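T-cell surface glycoprotein CD1A1 antigen (Gallus gallus, PDB 3JVG) is an MHC class I-like membrane glycoprotein of the CD1 family, which probably binds lipid antigens in its groove and presents them to T cells. Local coordinates at residues His12-Gln17 against Val22-Leu27; Lys69-Asp74 against Ser93-Glu98. One frame throughout, in Å; residues are numbered along the deposited sequence.

Interaction 1: residues His12-Gln17 against Val22-Leu27; sequences HFATFQ and VLVGGL
F13 and G25 form an antiparallel hydrogen-bonded pair, as do T15 and L23. F13 N bonds to G25 O at 2.9 Å, and G25 N returns a bond to F13 O. T15 N reaches L23 O at 3.0 Å, and L23 N reaches T15 O. H12 with G26, A14 with V24 and F16 with V22 are the non-hydrogen-bonded pairs between and beyond them. At these pairs CA-H...O contacts add to the backbone match, such as V24 CA to F13 O at 3.3 Å.

The face carrying H12, A14, F16, V22 and V24 is mostly apolar, apart from H12, whose ND1 bonds to S93 OG. V22 CG2 sits over the centre of the F16 ring, 4.0 Å from the centroid, in a CH-pi contact. The same methyl touches A14 CB at 3.8 Å. V24 CG1 approaches H12 CD2. Helix 58-82 lies over this face, where V79 meets F16.

On the face of F13, T15 and L23, the F13 ring folds back over the G25 backbone. Its chi1 of 53° sets CG between the backbone N and carbonyl carbon. G25 CA then lies under the ring as a CH-pi donor, 4.0 Å from the centroid. F13 also meets an aromatic ring of another protein chain edge-to-face. A water bridges T15 OG1 and L23 O, donating to the carbonyl at 2.9 Å. The Q17 and L23 side chains cross at about a right angle, the amide lying against L23 CG and its methyls; Q17 OE1 also makes a weak hydrogen bond to S21 OG.

The chemistry implies a two-sided hairpin: mostly apolar toward helix 58-82, mixed on the other face, where one water and another protein chain take part and G25 floors the F13 ring.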
# COMPACT_ATOMS: atom_id res chain seq x y z
N HIS A 12 2.20 9.44 7.39
CA HIS A 12 3.24 10.44 7.21
C HIS A 12 4.60 9.74 7.33
O HIS A 12 4.75 8.71 8.05
CB HIS A 12 3.01 11.54 8.24
CG HIS A 12 4.26 12.14 8.84
ND1 HIS A 12 4.86 11.64 9.99
CD2 HIS A 12 4.94 13.28 8.53
CE1 HIS A 12 5.88 12.41 10.32
NE2 HIS A 12 5.96 13.40 9.45
N PHE A 13 5.59 10.22 6.59
CA PHE A 13 6.95 9.71 6.81
C PHE A 13 7.93 10.81 6.60
O PHE A 13 7.64 11.78 5.88
CB PHE A 13 7.31 8.53 5.92
CG PHE A 13 7.08 8.75 4.42
CD1 PHE A 13 8.14 9.14 3.60
CD2 PHE A 13 5.84 8.47 3.85
CE1 PHE A 13 7.96 9.32 2.25
CE2 PHE A 13 5.64 8.64 2.47
CZ PHE A 13 6.70 9.06 1.68
N ALA A 14 9.10 10.65 7.22
CA ALA A 14 10.16 11.67 7.18
C ALA A 14 11.54 11.04 7.26
O ALA A 14 11.85 10.25 8.18
CB ALA A 14 9.96 12.67 8.31
N THR A 15 12.37 11.35 6.29
CA THR A 15 13.75 10.96 6.36
C THR A 15 14.54 12.17 6.85
O THR A 15 14.64 13.21 6.17
CB THR A 15 14.30 10.56 4.95
OG1 THR A 15 13.49 9.54 4.39
CG2 THR A 15 15.68 10.04 5.09
N PHE A 16 15.14 12.04 8.02
CA PHE A 16 16.03 13.11 8.45
C PHE A 16 17.41 12.91 7.88
O PHE A 16 18.14 12.00 8.29
CB PHE A 16 16.02 13.20 9.98
CG PHE A 16 14.64 13.50 10.54
CD1 PHE A 16 13.64 12.52 10.53
CD2 PHE A 16 14.31 14.80 10.99
CE1 PHE A 16 12.37 12.80 10.99
CE2 PHE A 16 13.00 15.09 11.46
CZ PHE A 16 12.04 14.07 11.46
N GLN A 17 17.80 13.74 6.94
CA GLN A 17 19.13 13.57 6.32
C GLN A 17 20.29 14.19 7.12
O GLN A 17 21.38 13.62 7.15
CB GLN A 17 19.13 14.10 4.89
CG GLN A 17 17.96 13.57 4.07
CD GLN A 17 18.03 14.04 2.64
OE1 GLN A 17 17.72 15.20 2.35
NE2 GLN A 17 18.45 13.14 1.73
N VAL A 22 15.11 17.62 5.97
CA VAL A 22 14.18 16.50 6.11
C VAL A 22 13.22 16.37 4.91
O VAL A 22 12.62 17.34 4.48
CB VAL A 22 13.50 16.46 7.53
CG1 VAL A 22 13.40 17.83 8.15
CG2 VAL A 22 12.18 15.67 7.60
N LEU A 23 13.11 15.16 4.37
CA LEU A 23 12.22 14.91 3.24
C LEU A 23 10.96 14.23 3.77
O LEU A 23 11.02 13.11 4.29
CB LEU A 23 12.90 14.03 2.19
CG LEU A 23 14.39 14.24 1.92
CD1 LEU A 23 14.94 13.14 1.00
CD2 LEU A 23 14.72 15.65 1.34
N VAL A 24 9.83 14.91 3.63
CA VAL A 24 8.59 14.46 4.24
C VAL A 24 7.66 13.97 3.15
O VAL A 24 7.65 14.51 2.03
CB VAL A 24 7.92 15.64 4.97
CG1 VAL A 24 6.64 15.21 5.66
CG2 VAL A 24 8.89 16.28 6.00
N GLY A 25 6.85 12.99 3.44
CA GLY A 25 5.74 12.71 2.54
C GLY A 25 4.54 12.34 3.38
O GLY A 25 4.69 12.04 4.56
N GLY A 26 3.35 12.40 2.79
CA GLY A 26 2.17 11.88 3.47
C GLY A 26 1.02 11.57 2.55
O GLY A 26 0.90 12.19 1.46
N LEU A 27 0.16 10.66 3.00
CA LEU A 27 -0.98 10.14 2.25
C LEU A 27 -2.19 10.04 3.13
O LEU A 27 -2.06 9.75 4.33
CB LEU A 27 -0.68 8.71 1.76
CG LEU A 27 -0.39 8.37 0.30
CD1 LEU A 27 -0.67 6.85 0.03
CD2 LEU A 27 -1.18 9.22 -0.71
O HOH W 1 11.23 10.40 3.38

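Interaction 2: residues Lys69-Asp74 against Ser93-Glu98; sequences KSYVRD and SSIGCE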
# COMPACT_ATOMS: atom_id res chain seq x y z
N LYS A 69 -0.18 20.64 8.30
CA LYS A 69 1.10 21.27 8.06
C LYS A 69 1.82 21.54 9.39
O LYS A 69 3.04 21.39 9.46
CB LYS A 69 0.95 22.55 7.27
CG LYS A 69 0.40 22.36 5.85
CD LYS A 69 0.16 23.74 5.15
CE LYS A 69 0.16 23.57 3.60
NZ LYS A 69 -0.13 24.86 2.86
N SER A 70 1.07 21.93 10.44
CA SER A 70 1.67 22.12 11.77
C SER A 70 2.16 20.78 12.28
O SER A 70 3.25 20.71 12.87
CB SER A 70 0.68 22.71 12.80
OG SER A 70 0.13 23.94 12.36
N TYR A 71 1.37 19.72 12.09
CA TYR A 71 1.80 18.42 12.59
C TYR A 71 3.18 18.10 12.00
O TYR A 71 4.12 17.78 12.73
CB TYR A 71 0.80 17.31 12.25
CG TYR A 71 1.29 15.92 12.65
CD1 TYR A 71 1.13 15.45 13.95
CD2 TYR A 71 1.92 15.08 11.73
CE1 TYR A 71 1.57 14.20 14.36
CE2 TYR A 71 2.38 13.80 12.11
CZ TYR A 71 2.19 13.37 13.42
OH TYR A 71 2.62 12.12 13.83
N VAL A 72 3.28 18.16 10.67
CA VAL A 72 4.49 17.82 9.96
C VAL A 72 5.71 18.64 10.41
O VAL A 72 6.75 18.08 10.78
CB VAL A 72 4.25 17.96 8.49
CG1 VAL A 72 5.57 17.95 7.74
CG2 VAL A 72 3.30 16.80 8.00
N ARG A 73 5.55 19.96 10.40
CA ARG A 73 6.54 20.89 10.83
C ARG A 73 6.96 20.67 12.30
O ARG A 73 8.15 20.72 12.61
CB ARG A 73 5.94 22.29 10.68
CG ARG A 73 6.88 23.45 10.94
CD ARG A 73 6.27 24.79 10.41
NE ARG A 73 4.92 25.03 10.92
CZ ARG A 73 3.83 25.28 10.18
NH1 ARG A 73 3.89 25.36 8.85
NH2 ARG A 73 2.67 25.48 10.80
N ASP A 74 6.00 20.47 13.19
CA ASP A 74 6.32 20.35 14.61
C ASP A 74 7.02 19.04 14.86
O ASP A 74 7.94 18.99 15.66
CB ASP A 74 5.07 20.43 15.50
CG ASP A 74 4.45 21.86 15.56
OD1 ASP A 74 5.03 22.84 15.05
OD2 ASP A 74 3.35 21.99 16.15
N SER A 93 4.41 8.06 10.83
CA SER A 93 3.17 8.06 11.63
C SER A 93 2.05 7.45 10.86
O SER A 93 1.97 7.67 9.66
CB SER A 93 2.62 9.48 11.98
OG SER A 93 3.60 10.41 12.21
N SER A 94 1.14 6.80 11.58
CA SER A 94 -0.10 6.24 11.03
C SER A 94 -1.16 6.69 12.02
O SER A 94 -1.05 6.38 13.22
CB SER A 94 0.01 4.73 10.98
OG SER A 94 -1.15 4.09 10.47
N ILE A 95 -2.17 7.45 11.54
CA ILE A 95 -3.11 8.06 12.46
C ILE A 95 -4.49 7.95 11.87
O ILE A 95 -4.67 8.25 10.66
CB ILE A 95 -2.82 9.59 12.63
CG1 ILE A 95 -1.35 9.84 13.02
CG2 ILE A 95 -3.65 10.17 13.77
CD1 ILE A 95 -1.02 11.37 13.23
N GLY A 96 -5.47 7.54 12.67
CA GLY A 96 -6.81 7.38 12.11
C GLY A 96 -7.83 6.69 12.99
O GLY A 96 -7.64 6.61 14.20
N CYS A 97 -8.91 6.18 12.38
CA CYS A 97 -9.95 5.51 13.12
C CYS A 97 -10.64 4.58 12.19
O CYS A 97 -10.57 4.77 10.97
CB CYS A 97 -10.97 6.51 13.72
SG CYS A 97 -11.75 7.60 12.45
N GLU A 98 -11.31 3.58 12.76
CA GLU A 98 -12.02 2.58 12.00
C GLU A 98 -13.40 2.40 12.63
O GLU A 98 -13.52 2.44 13.83
CB GLU A 98 -11.20 1.26 11.96
CG GLU A 98 -11.94 0.04 11.42
CD GLU A 98 -11.24 -1.32 11.69
OE1 GLU A 98 -11.95 -2.37 11.68
OE2 GLU A 98 -9.98 -1.36 11.87
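The helix-over-sheet layer of the MHC class I-like groove domain is where Y71 of helix 58-82 meets S93 and I95 of strand 89-99. The helix forms one wall of the groove, and the strand belongs to its floor. Y71 alone carries the helix side of this contact.

Its CG stands anti to the backbone N, chi1 175°, which sends the phenol from the helix toward the sheet. Y71 OH and S93 OG form a hydrogen bond of 2.6 Å, and either hydroxyl could be the donor. S93 OG lies in the plane of the Y71 ring, at its edge. S93 OG has a second partner in H12 ND1, on the adjacent strand 6-18. The H12 ring also meets the Y71 ring edge-to-face. S93 OG therefore ties Y71 of the helix to H12 of the neighbouring strand. The two bonds together would restrict how its hydroxyl can turn.

I95 supplies the apolar part. Its side chain comes from the opposite direction to Y71, and CD1 approaches Y71 CZ at 3.8 Å. The approach to the ring is oblique. The extended chi2 of I95, -179°, carries CD1 outward to this position. F109 of strand 105-113 touches both Y71 and I95, and L158 of helix 148-172 touches I95. A bound molecule of unknown identity, probably from the crystallisation liquor, lies about 4 Å from the Y71 side chain.

A helix laid across an antiparallel sheet, as here, is the hallmark of the MHC class I-like groove domain, to which CD1 belongs.

Interactions 1 and 2 share one sheet, since strands 6-18 and 89-99 are neighbours in it, and their centres are about 12 Å apart. Interaction 1 lies within the sheet and rests on regular backbone bonds. Interaction 2 runs from sheet to helix and depends on a few side-chain atoms, with far less buried surface. Both are partly buried. Part of interaction 1 lies against another protein chain, while interaction 2 probably lines the groove. They touch directly: V24 CG1 packs on V72 CG1 at 3.6 Å, and a probable hydrogen bond joins H12 ND1 to S93 OG. Helix 58-82 is a partner in interaction 2 and packs on one face of interaction 1.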